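Local coordinates for protein alanine racemase 1 (Caldanaerobacter subterraneus subsp. tengcongensis MB4, PDB 4Y2W) that belongs to the alanine racemase family and combines an N-terminal alpha/beta barrel with a strand-rich C-terminal domain in an assembly of two chains, at residues D16-N21 against K53-E58; A37-D42 against S49-F54; K149-M154 against K197-P202; E163-H168 against N189-L194. The protein carries 1 engineered substitution. All blocks are in the same frame, centred on the assembly; numbering follows the deposited sequence.

Contact 1 of 4, residues D16-N21 against K53-E58; sequences DAITHN and KFLEKE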
# COMPACT_ATOMS: atom_id res chain seq x y z
N ASP A 16 -21.00 11.36 -2.26
CA ASP A 16 -22.08 11.77 -3.17
C ASP A 16 -21.70 11.64 -4.66
O ASP A 16 -22.58 11.55 -5.51
CB ASP A 16 -22.56 13.20 -2.86
CG ASP A 16 -21.44 14.23 -2.92
OD1 ASP A 16 -20.63 14.30 -1.97
OD2 ASP A 16 -21.39 14.98 -3.92
N ALA A 17 -20.41 11.63 -4.95
CA ALA A 17 -19.91 11.38 -6.31
C ALA A 17 -19.93 9.89 -6.66
O ALA A 17 -20.13 9.53 -7.82
CB ALA A 17 -18.51 11.95 -6.47
N ILE A 18 -19.71 9.04 -5.66
CA ILE A 18 -19.77 7.59 -5.86
C ILE A 18 -21.22 7.15 -6.07
O ILE A 18 -21.51 6.34 -6.95
CB ILE A 18 -19.16 6.84 -4.66
CG1 ILE A 18 -17.66 7.16 -4.54
CG2 ILE A 18 -19.35 5.33 -4.80
CD1 ILE A 18 -17.07 6.82 -3.18
N THR A 19 -22.13 7.68 -5.26
CA THR A 19 -23.56 7.39 -5.40
C THR A 19 -24.08 7.89 -6.75
O THR A 19 -24.92 7.25 -7.37
CB THR A 19 -24.41 8.00 -4.27
OG1 THR A 19 -24.19 9.41 -4.20
CG2 THR A 19 -24.07 7.37 -2.93
N HIS A 20 -23.57 9.04 -7.19
CA HIS A 20 -23.91 9.57 -8.51
C HIS A 20 -23.47 8.64 -9.63
O HIS A 20 -24.26 8.31 -10.51
CB HIS A 20 -23.29 10.95 -8.73
CG HIS A 20 -23.40 11.43 -10.14
ND1 HIS A 20 -24.39 12.30 -10.55
CD2 HIS A 20 -22.66 11.16 -11.24
CE1 HIS A 20 -24.25 12.55 -11.84
NE2 HIS A 20 -23.20 11.87 -12.28
N ASN A 21 -22.20 8.22 -9.60
CA ASN A 21 -21.66 7.29 -10.59
C ASN A 21 -22.41 5.97 -10.58
O ASN A 21 -22.58 5.34 -11.62
CB ASN A 21 -20.17 7.04 -10.36
CG ASN A 21 -19.32 8.26 -10.60
OD1 ASN A 21 -19.76 9.24 -11.21
ND2 ASN A 21 -18.07 8.22 -10.14
N LYS A 53 -21.50 1.49 3.26
CA LYS A 53 -22.58 2.12 4.03
C LYS A 53 -23.44 2.99 3.12
O LYS A 53 -24.66 2.88 3.14
CB LYS A 53 -22.00 2.97 5.18
CG LYS A 53 -23.03 3.52 6.16
CD LYS A 53 -22.62 4.88 6.72
CE LYS A 53 -23.70 5.51 7.60
NZ LYS A 53 -23.53 5.19 9.04
N PHE A 54 -22.80 3.84 2.32
CA PHE A 54 -23.52 4.81 1.49
C PHE A 54 -24.13 4.21 0.22
O PHE A 54 -25.14 4.71 -0.27
CB PHE A 54 -22.64 6.02 1.19
CG PHE A 54 -22.74 7.10 2.23
CD1 PHE A 54 -22.15 6.92 3.48
CD2 PHE A 54 -23.45 8.27 1.99
CE1 PHE A 54 -22.26 7.90 4.45
CE2 PHE A 54 -23.56 9.25 2.96
CZ PHE A 54 -22.96 9.07 4.19
N LEU A 55 -23.53 3.15 -0.31
CA LEU A 55 -24.13 2.42 -1.43
C LEU A 55 -25.32 1.56 -0.97
O LEU A 55 -26.27 1.35 -1.73
CB LEU A 55 -23.09 1.56 -2.16
CG LEU A 55 -22.03 2.33 -2.96
CD1 LEU A 55 -20.98 1.37 -3.50
CD2 LEU A 55 -22.65 3.13 -4.09
N GLU A 56 -25.26 1.08 0.27
CA GLU A 56 -26.39 0.37 0.87
C GLU A 56 -27.61 1.28 1.04
O GLU A 56 -28.74 0.84 0.82
CB GLU A 56 -25.99 -0.24 2.22
CG GLU A 56 -27.09 -1.07 2.88
CD GLU A 56 -26.63 -1.75 4.16
OE1 GLU A 56 -26.00 -1.07 5.00
OE2 GLU A 56 -26.89 -2.96 4.32
N LYS A 57 -27.39 2.54 1.43
CA LYS A 57 -28.46 3.53 1.50
C LYS A 57 -29.06 3.77 0.11
O LYS A 57 -30.27 3.95 -0.04
CB LYS A 57 -27.96 4.88 2.05
CG LYS A 57 -27.53 4.89 3.51
CD LYS A 57 -26.94 6.26 3.87
CE LYS A 57 -26.16 6.26 5.18
NZ LYS A 57 -27.01 6.51 6.38
N GLU A 58 -28.19 3.77 -0.91
CA GLU A 58 -28.59 4.05 -2.29
C GLU A 58 -29.38 2.90 -2.93
O GLU A 58 -29.97 3.08 -3.99
CB GLU A 58 -27.36 4.38 -3.14
CG GLU A 58 -27.63 5.32 -4.30
CD GLU A 58 -28.04 6.72 -3.86
OE1 GLU A 58 -28.82 7.37 -4.59
OE2 GLU A 58 -27.57 7.18 -2.79
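Ile18 and Leu55 form the purely apolar part of this contact, their side chains crossing at about a right angle. CG2 of Ile18 meets CD2 of Leu55 at 4.0 Å, and both residues are buried. Helix 16-21 and helix 53-58 run in roughly the same direction, crossing at -44° with their axes 9.9 Å apart, and no hydrogen bond joins them. The backbones come nearest at Thr19 and Leu55, whose CA atoms are 6.4 Å apart.

Beside the apolar pair, Thr19 brings its methyl to the neighbouring helix. Its CG2 packs over the backbone oxygen of Phe54, 3.9 Å from Phe54 O, and against the carboxylate of Glu58, 3.5 Å from Glu58 OE2. A bend at chi2 of the Glu58 chain (66°) lays the carboxylate across the threonine, while its other oxygen, OE1, forms a salt bridge with Arg23 on the helix that carries Thr19.

The polar work of Thr19 is turned back to its own helix. With chi1 at 56°, OG1 sits between the backbone N and the carbonyl carbon, where it donates to Asp16 O over 3.0 Å, coming from above the carbonyl plane. His20 N approaches the same oxygen from the same face, and Asp16 O thus accepts two bonds. The same torsion sets CG2 anti to the carbonyl carbon, facing the partner helix. The carboxylate of Asp16 forms a salt bridge with Arg245.

Helix 15-28 precedes barrel strand 34-38 and helix 48-58 lies beyond it. Their packing belongs to the helical layer around an alpha/beta (TIM) barrel.

Contact 2 of 4, residues A37-D42 against S49-F54; sequences AVIKGD and SYVAKF. With ALA (alanine), chain F.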
# COMPACT_ATOMS: atom_id res chain seq x y z
N ALA A 37 -22.07 -3.83 -6.69
CA ALA A 37 -20.95 -2.89 -6.54
C ALA A 37 -19.68 -3.65 -6.13
O ALA A 37 -19.61 -4.19 -5.02
CB ALA A 37 -21.28 -1.81 -5.53
N VAL A 38 -18.70 -3.71 -7.03
CA VAL A 38 -17.40 -4.26 -6.69
C VAL A 38 -16.68 -3.20 -5.87
O VAL A 38 -16.44 -2.09 -6.36
CB VAL A 38 -16.58 -4.62 -7.95
CG1 VAL A 38 -15.19 -5.12 -7.56
CG2 VAL A 38 -17.31 -5.66 -8.78
N ILE A 39 -16.36 -3.53 -4.62
CA ILE A 39 -15.66 -2.60 -3.74
C ILE A 39 -14.47 -3.31 -3.08
O ILE A 39 -14.13 -3.04 -1.92
CB ILE A 39 -16.61 -1.98 -2.68
CG1 ILE A 39 -17.30 -3.07 -1.84
CG2 ILE A 39 -17.65 -1.11 -3.36
CD1 ILE A 39 -18.09 -2.54 -0.67
N LYS A 40 -13.84 -4.20 -3.84
CA LYS A 40 -12.66 -4.92 -3.37
C LYS A 40 -11.46 -3.99 -3.23
O LYS A 40 -11.50 -2.84 -3.68
CB LYS A 40 -12.33 -6.09 -4.31
CG LYS A 40 -11.97 -5.72 -5.74
CD LYS A 40 -12.34 -6.87 -6.67
CE LYS A 40 -11.85 -6.65 -8.09
NZ LYS A 40 -10.43 -7.07 -8.23
N GLY A 41 -10.40 -4.49 -2.61
CA GLY A 41 -9.24 -3.68 -2.29
C GLY A 41 -9.63 -2.45 -1.48
O GLY A 41 -9.16 -1.35 -1.76
N ASP A 42 -10.49 -2.64 -0.49
CA ASP A 42 -10.96 -1.55 0.37
C ASP A 42 -11.64 -0.45 -0.45
O ASP A 42 -11.33 0.74 -0.32
CB ASP A 42 -9.79 -1.01 1.21
CG ASP A 42 -10.25 -0.23 2.43
OD1 ASP A 42 -11.28 -0.61 3.01
OD2 ASP A 42 -9.58 0.75 2.80
N SER A 49 -15.86 0.39 4.44
CA SER A 49 -16.88 0.70 5.45
C SER A 49 -17.82 1.80 4.98
O SER A 49 -19.02 1.58 4.86
CB SER A 49 -16.23 1.11 6.77
OG SER A 49 -15.59 -0.00 7.38
N TYR A 50 -17.26 2.98 4.72
CA TYR A 50 -18.08 4.14 4.36
C TYR A 50 -18.72 4.00 2.98
O TYR A 50 -19.89 4.32 2.80
CB TYR A 50 -17.26 5.44 4.46
CG TYR A 50 -17.30 6.08 5.83
CD1 TYR A 50 -16.40 5.73 6.82
CD2 TYR A 50 -18.27 7.05 6.13
CE1 TYR A 50 -16.45 6.32 8.08
CE2 TYR A 50 -18.32 7.64 7.38
CZ TYR A 50 -17.41 7.27 8.35
OH TYR A 50 -17.46 7.86 9.59
N VAL A 51 -17.96 3.49 2.01
CA VAL A 51 -18.46 3.30 0.65
C VAL A 51 -19.62 2.30 0.63
O VAL A 51 -20.64 2.53 -0.02
CB VAL A 51 -17.35 2.84 -0.31
CG1 VAL A 51 -17.91 2.37 -1.64
CG2 VAL A 51 -16.35 3.97 -0.53
N ALA A 52 -19.47 1.20 1.36
CA ALA A 52 -20.53 0.20 1.46
C ALA A 52 -21.75 0.76 2.18
O ALA A 52 -22.88 0.54 1.76
CB ALA A 52 -20.02 -1.04 2.19
N LYS A 53 -21.50 1.49 3.26
CA LYS A 53 -22.58 2.12 4.03
C LYS A 53 -23.44 2.99 3.12
O LYS A 53 -24.66 2.88 3.14
CB LYS A 53 -22.00 2.97 5.18
CG LYS A 53 -23.03 3.52 6.16
CD LYS A 53 -22.62 4.88 6.72
CE LYS A 53 -23.70 5.51 7.60
NZ LYS A 53 -23.53 5.19 9.04
N PHE A 54 -22.80 3.84 2.32
CA PHE A 54 -23.52 4.81 1.49
C PHE A 54 -24.13 4.21 0.22
O PHE A 54 -25.14 4.71 -0.27
CB PHE A 54 -22.64 6.02 1.19
CG PHE A 54 -22.74 7.10 2.23
CD1 PHE A 54 -22.15 6.92 3.48
CD2 PHE A 54 -23.45 8.27 1.99
CE1 PHE A 54 -22.26 7.90 4.45
CE2 PHE A 54 -23.56 9.25 2.96
CZ PHE A 54 -22.96 9.07 4.19
N ALA F . -10.44 -4.51 -11.82
CA ALA F . -10.52 -6.00 -11.80
C ALA F . -9.14 -6.66 -11.96
O ALA F . -8.93 -7.80 -11.54
CB ALA F . -11.47 -6.50 -12.87
OXT ALA F . -8.20 -6.09 -12.53
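Ile39 is the one side chain of 37-42 within 4.5 Å of the helix, and it makes the contact with two branches that reach successive residues. The setting is the first beta-alpha unit of a TIM barrel: strand 34-38 ends just before Ile39, and helix 48-58 packs over the outside of the barrel wall. CG2 of Ile39 meets CG1 of Val51 at 3.9 Å, the two side chains sliding past each other in opposite directions. The longer branch passes beside them, and its end, CD1 of Ile39, lies against CB of Ala52 at 3.8 Å.

The division follows from a chi1 of 57°, which sets CG1 between the backbone N and the carbonyl carbon and CG2 beside the N. All three residues are buried, and Phe63 of the next barrel strand and Leu74 of helix 68-76 also pack on both Ile39 and Ala52. The contact is entirely apolar.

The next residue, Lys40, belongs to the alanine pocket, together with Tyr44, Arg138, His168 and Gln360, so the residue that packs the strand end on the helix directly precedes one that lines the site. The Lys40 amine forms a salt bridge with Asp317 of the second subunit. The lysine chain is extended until a bend at chi4 of 83°, which leaves NZ of Lys40 3.7 Å from atom O of the bound alanine.

Contact 3 of 4, residues K149-M154 against K197-P202; sequences KEILEM and KRLKIP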
# COMPACT_ATOMS: atom_id res chain seq x y z
N LYS A 149 -22.18 -31.87 -14.67
CA LYS A 149 -22.37 -32.96 -13.72
C LYS A 149 -22.33 -32.45 -12.28
O LYS A 149 -23.27 -32.68 -11.50
CB LYS A 149 -21.31 -34.05 -13.93
CG LYS A 149 -21.57 -35.32 -13.14
CD LYS A 149 -20.37 -36.25 -13.15
CE LYS A 149 -20.63 -37.48 -12.28
NZ LYS A 149 -19.51 -38.45 -12.33
N GLU A 150 -21.25 -31.75 -11.93
CA GLU A 150 -21.03 -31.28 -10.56
C GLU A 150 -22.03 -30.19 -10.16
O GLU A 150 -22.49 -30.17 -9.02
CB GLU A 150 -19.60 -30.77 -10.39
CG GLU A 150 -18.55 -31.85 -10.57
CD GLU A 150 -17.16 -31.42 -10.16
OE1 GLU A 150 -16.93 -30.20 -10.01
OE2 GLU A 150 -16.29 -32.29 -9.98
N ILE A 151 -22.36 -29.31 -11.09
CA ILE A 151 -23.35 -28.26 -10.84
C ILE A 151 -24.73 -28.85 -10.57
O ILE A 151 -25.48 -28.34 -9.74
CB ILE A 151 -23.40 -27.25 -12.01
CG1 ILE A 151 -22.12 -26.40 -12.02
CG2 ILE A 151 -24.61 -26.32 -11.89
CD1 ILE A 151 -21.89 -25.65 -13.31
N LEU A 152 -25.07 -29.94 -11.27
CA LEU A 152 -26.36 -30.60 -11.09
C LEU A 152 -26.46 -31.30 -9.73
O LEU A 152 -27.54 -31.38 -9.15
CB LEU A 152 -26.65 -31.59 -12.23
CG LEU A 152 -27.14 -30.95 -13.54
CD1 LEU A 152 -26.96 -31.90 -14.72
CD2 LEU A 152 -28.58 -30.50 -13.43
N GLU A 153 -25.34 -31.81 -9.23
CA GLU A 153 -25.30 -32.40 -7.90
C GLU A 153 -25.53 -31.32 -6.84
O GLU A 153 -26.33 -31.50 -5.92
CB GLU A 153 -23.98 -33.12 -7.66
CG GLU A 153 -24.02 -34.10 -6.49
CD GLU A 153 -22.76 -34.95 -6.37
OE1 GLU A 153 -22.53 -35.50 -5.27
OE2 GLU A 153 -22.00 -35.07 -7.35
N MET A 154 -24.83 -30.20 -6.99
CA MET A 154 -24.96 -29.06 -6.08
C MET A 154 -26.40 -28.56 -5.96
O MET A 154 -26.82 -28.11 -4.89
CB MET A 154 -24.07 -27.90 -6.53
CG MET A 154 -22.58 -28.14 -6.33
SD MET A 154 -21.59 -26.77 -6.95
CE MET A 154 -20.07 -27.62 -7.38
N LYS A 197 -31.83 -29.53 -18.25
CA LYS A 197 -31.94 -30.43 -17.10
C LYS A 197 -32.75 -29.82 -15.96
O LYS A 197 -32.58 -30.19 -14.80
CB LYS A 197 -30.54 -30.82 -16.61
CG LYS A 197 -29.65 -31.44 -17.68
CD LYS A 197 -30.02 -32.89 -17.98
CE LYS A 197 -29.57 -33.32 -19.37
NZ LYS A 197 -28.14 -33.00 -19.66
N ARG A 198 -33.65 -28.88 -16.29
CA ARG A 198 -34.61 -28.30 -15.35
C ARG A 198 -33.95 -27.55 -14.19
O ARG A 198 -34.37 -27.66 -13.04
CB ARG A 198 -35.57 -29.38 -14.82
CG ARG A 198 -36.15 -30.30 -15.88
CD ARG A 198 -36.92 -29.54 -16.96
NE ARG A 198 -38.11 -28.87 -16.43
CZ ARG A 198 -39.28 -29.47 -16.18
NH1 ARG A 198 -39.45 -30.77 -16.40
NH2 ARG A 198 -40.29 -28.75 -15.69
N LEU A 199 -32.93 -26.76 -14.52
CA LEU A 199 -32.18 -25.99 -13.52
C LEU A 199 -32.06 -24.53 -13.93
O LEU A 199 -31.22 -24.17 -14.77
CB LEU A 199 -30.79 -26.61 -13.34
CG LEU A 199 -29.88 -25.95 -12.29
CD1 LEU A 199 -30.52 -26.00 -10.92
CD2 LEU A 199 -28.52 -26.64 -12.29
N LYS A 200 -32.90 -23.68 -13.34
CA LYS A 200 -32.88 -22.25 -13.60
C LYS A 200 -32.15 -21.53 -12.47
O LYS A 200 -32.69 -21.39 -11.37
CB LYS A 200 -34.31 -21.70 -13.72
CG LYS A 200 -35.21 -22.46 -14.68
CD LYS A 200 -34.58 -22.61 -16.07
CE LYS A 200 -35.56 -23.19 -17.08
NZ LYS A 200 -36.55 -22.19 -17.55
N ILE A 201 -30.92 -21.10 -12.74
CA ILE A 201 -30.14 -20.35 -11.76
C ILE A 201 -30.50 -18.86 -11.89
O ILE A 201 -30.26 -18.26 -12.95
CB ILE A 201 -28.62 -20.56 -11.96
CG1 ILE A 201 -28.30 -22.06 -11.88
CG2 ILE A 201 -27.83 -19.80 -10.90
CD1 ILE A 201 -26.85 -22.40 -12.14
N PRO A 202 -31.07 -18.26 -10.83
CA PRO A 202 -31.64 -16.91 -10.96
C PRO A 202 -30.66 -15.79 -11.32
O PRO A 202 -31.06 -14.84 -12.00
CB PRO A 202 -32.27 -16.65 -9.58
CG PRO A 202 -31.72 -17.68 -8.66
CD PRO A 202 -31.28 -18.84 -9.49
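Leu152 of helix 144-155 is held against two residues of the loop 197-202, whose CA atoms come nearest the helix at Leu199, 7.8 Å from that of Leu152. The apolar contacts centre on CD2 of Leu199, which projects at the helix and touches two successive residues. It lies 3.9 Å from CG2 of Ile151, the two side chains crossing at about a right angle, and 4.0 Å from CD2 of Leu152. The extended first torsion of Leu199, with CG anti to the backbone N at -178°, carries the branch across to the helix.

A second kind of contact involves the hydrocarbon part of a charged residue. CB of Lys197 rests 3.7 Å from CD2 of Leu152, and CG of Lys197 is 4.0 Å from CD1 of the same leucine. From there the lysine bends at chi2, the rest of the chain turns away from the helix, and the residue meets the leucine through CB and CG alone.

Backbone bonding positions the loop. Arg198, with positive phi, is the C-prime residue of a Schellman motif that ends helix 177-195: Leu199 N probably bonds to Leu194 O, and Arg198 N to Glu195 O. The helix thus terminates in a turn that presents Leu199 to its neighbour. On the barrel side, Ile151 packs on Ile130 of strand 126-131. In this TIM barrel the turn from helix 177-195 to strand 203-208 packs on helix 144-155, its predecessor in the outer layer.

Contact 4 of 4, residues E163-H168 against N189-L194; sequences EGIYSH and NLISSL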
# COMPACT_ATOMS: atom_id res chain seq x y z
N GLU A 163 -27.67 -19.98 -6.07
CA GLU A 163 -28.26 -18.69 -6.43
C GLU A 163 -27.71 -18.09 -7.72
O GLU A 163 -28.46 -17.52 -8.51
CB GLU A 163 -28.04 -17.69 -5.30
CG GLU A 163 -28.74 -16.35 -5.49
CD GLU A 163 -28.38 -15.35 -4.42
OE1 GLU A 163 -27.21 -14.94 -4.36
OE2 GLU A 163 -29.27 -14.97 -3.64
N GLY A 164 -26.40 -18.19 -7.93
CA GLY A 164 -25.76 -17.53 -9.07
C GLY A 164 -24.80 -18.37 -9.87
O GLY A 164 -24.38 -19.45 -9.44
N ILE A 165 -24.47 -17.87 -11.05
CA ILE A 165 -23.46 -18.48 -11.91
C ILE A 165 -22.85 -17.36 -12.75
O ILE A 165 -23.58 -16.54 -13.31
CB ILE A 165 -24.05 -19.60 -12.80
CG1 ILE A 165 -22.97 -20.19 -13.71
CG2 ILE A 165 -25.22 -19.09 -13.64
CD1 ILE A 165 -23.32 -21.54 -14.30
N TYR A 166 -21.53 -17.32 -12.83
CA TYR A 166 -20.87 -16.21 -13.52
C TYR A 166 -19.54 -16.54 -14.16
O TYR A 166 -18.96 -17.60 -13.91
CB TYR A 166 -20.71 -15.02 -12.57
CG TYR A 166 -19.68 -15.19 -11.47
CD1 TYR A 166 -19.93 -16.01 -10.37
CD2 TYR A 166 -18.46 -14.51 -11.52
CE1 TYR A 166 -18.99 -16.15 -9.36
CE2 TYR A 166 -17.52 -14.65 -10.52
CZ TYR A 166 -17.78 -15.47 -9.44
OH TYR A 166 -16.84 -15.61 -8.45
N SER A 167 -19.10 -15.62 -15.01
CA SER A 167 -17.81 -15.71 -15.69
C SER A 167 -17.22 -14.30 -15.78
O SER A 167 -17.77 -13.35 -15.21
CB SER A 167 -18.00 -16.31 -17.09
OG SER A 167 -16.75 -16.66 -17.66
N HIS A 168 -16.10 -14.16 -16.49
CA HIS A 168 -15.36 -12.90 -16.56
C HIS A 168 -14.72 -12.74 -17.94
O HIS A 168 -14.09 -13.67 -18.45
CB HIS A 168 -14.28 -12.88 -15.47
CG HIS A 168 -13.82 -11.51 -15.09
ND1 HIS A 168 -14.36 -10.81 -14.03
CD2 HIS A 168 -12.85 -10.72 -15.61
CE1 HIS A 168 -13.75 -9.64 -13.93
NE2 HIS A 168 -12.83 -9.56 -14.87
N ASN A 189 -24.25 -21.27 -23.66
CA ASN A 189 -24.36 -22.67 -24.09
C ASN A 189 -24.28 -23.67 -22.94
O ASN A 189 -24.91 -24.73 -22.99
CB ASN A 189 -23.30 -22.99 -25.15
CG ASN A 189 -23.62 -22.37 -26.51
OD1 ASN A 189 -24.45 -21.46 -26.63
ND2 ASN A 189 -22.96 -22.87 -27.55
N LEU A 190 -23.51 -23.34 -21.91
CA LEU A 190 -23.49 -24.14 -20.69
C LEU A 190 -24.80 -23.98 -19.92
O LEU A 190 -25.27 -24.93 -19.30
CB LEU A 190 -22.31 -23.75 -19.80
CG LEU A 190 -22.09 -24.61 -18.55
CD1 LEU A 190 -21.85 -26.07 -18.93
CD2 LEU A 190 -20.94 -24.07 -17.73
N ILE A 191 -25.38 -22.78 -19.95
CA ILE A 191 -26.64 -22.50 -19.25
C ILE A 191 -27.82 -23.21 -19.93
O ILE A 191 -28.67 -23.79 -19.25
CB ILE A 191 -26.95 -20.99 -19.17
CG1 ILE A 191 -25.82 -20.22 -18.47
CG2 ILE A 191 -28.27 -20.75 -18.45
CD1 ILE A 191 -25.43 -20.77 -17.11
N SER A 192 -27.87 -23.15 -21.26
CA SER A 192 -28.89 -23.86 -22.03
C SER A 192 -28.91 -25.35 -21.69
O SER A 192 -29.97 -25.94 -21.50
CB SER A 192 -28.66 -23.69 -23.54
OG SER A 192 -29.05 -22.40 -23.96
N SER A 193 -27.72 -25.94 -21.60
CA SER A 193 -27.60 -27.35 -21.26
C SER A 193 -28.14 -27.63 -19.85
O SER A 193 -28.77 -28.67 -19.62
CB SER A 193 -26.14 -27.81 -21.38
OG SER A 193 -26.07 -29.21 -21.54
N LEU A 194 -27.88 -26.71 -18.93
CA LEU A 194 -28.38 -26.82 -17.55
C LEU A 194 -29.88 -26.59 -17.45
O LEU A 194 -30.57 -27.28 -16.70
CB LEU A 194 -27.66 -25.84 -16.62
CG LEU A 194 -26.18 -26.11 -16.32
CD1 LEU A 194 -25.60 -24.91 -15.57
CD2 LEU A 194 -26.00 -27.39 -15.51
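Ile165 and Ile191 meet tip to tip between a barrel strand and the helix that follows it. Ile165 points from strand 160-166 toward helix 177-195, and its CB stands back from the contact as a branch point. From CB, the short branch CG2 lies 3.9 Å from CD1 of Ile191. The long branch leaves anti to the backbone N, with chi1 at 179°, which sends it straight out from the strand. CG1 of Ile165, its first carbon, is 4.2 Å from CD1 of Ile191. The terminal methyl CD1 of Ile165 closes to 3.6 Å on CD1 of Ile191. That terminal methyl also approaches Leu194, one helical turn further along, at 4.3 Å from its CD1. CD1 of Ile191 thus faces both branches of Ile165, while Leu194 sits beside the tip.

Ile130, Ile201 and the side chain of Lys204 also touch Ile165; Lys204 reaches Ile191 too, and Leu194 rests on Ile151. Strand 160-166, helix 177-195 and strand 203-208 form one beta-alpha-beta unit of the TIM barrel, and this contact packs its helix on its first strand. Farther along the same segment His168 touches the bound alanine.

No hydrogen bond crosses between the segments, and only methyl and methylene groups meet. The attachment probably rests on shape and on the exclusion of water, with the directional bonds of the strand left to its neighbours Ile130, Leu203 and His205.

How the contacts relate
All four contacts belong to the N-terminal barrel, at two separate places in it. Contacts 1 and 2 share helix 48-58 and touch each other through Leu55, which packs on Ala37 and Ile39. Contacts 3 and 4, 27 to 35 Å from the first pair centre to centre, join through backbone at the end of helix 177-195 and by Ile201 and Pro202 packing on Glu163. Contacts 2 and 4 are buried strand-to-helix packings of pure hydrocarbon, and each segment from the sheet continues to a residue of the alanine pocket. Contacts 1 and 3 lie in the outer layer and include charged residues: a carboxylate at the buried contact 1, lysine methylenes at the partly exposed contact 3.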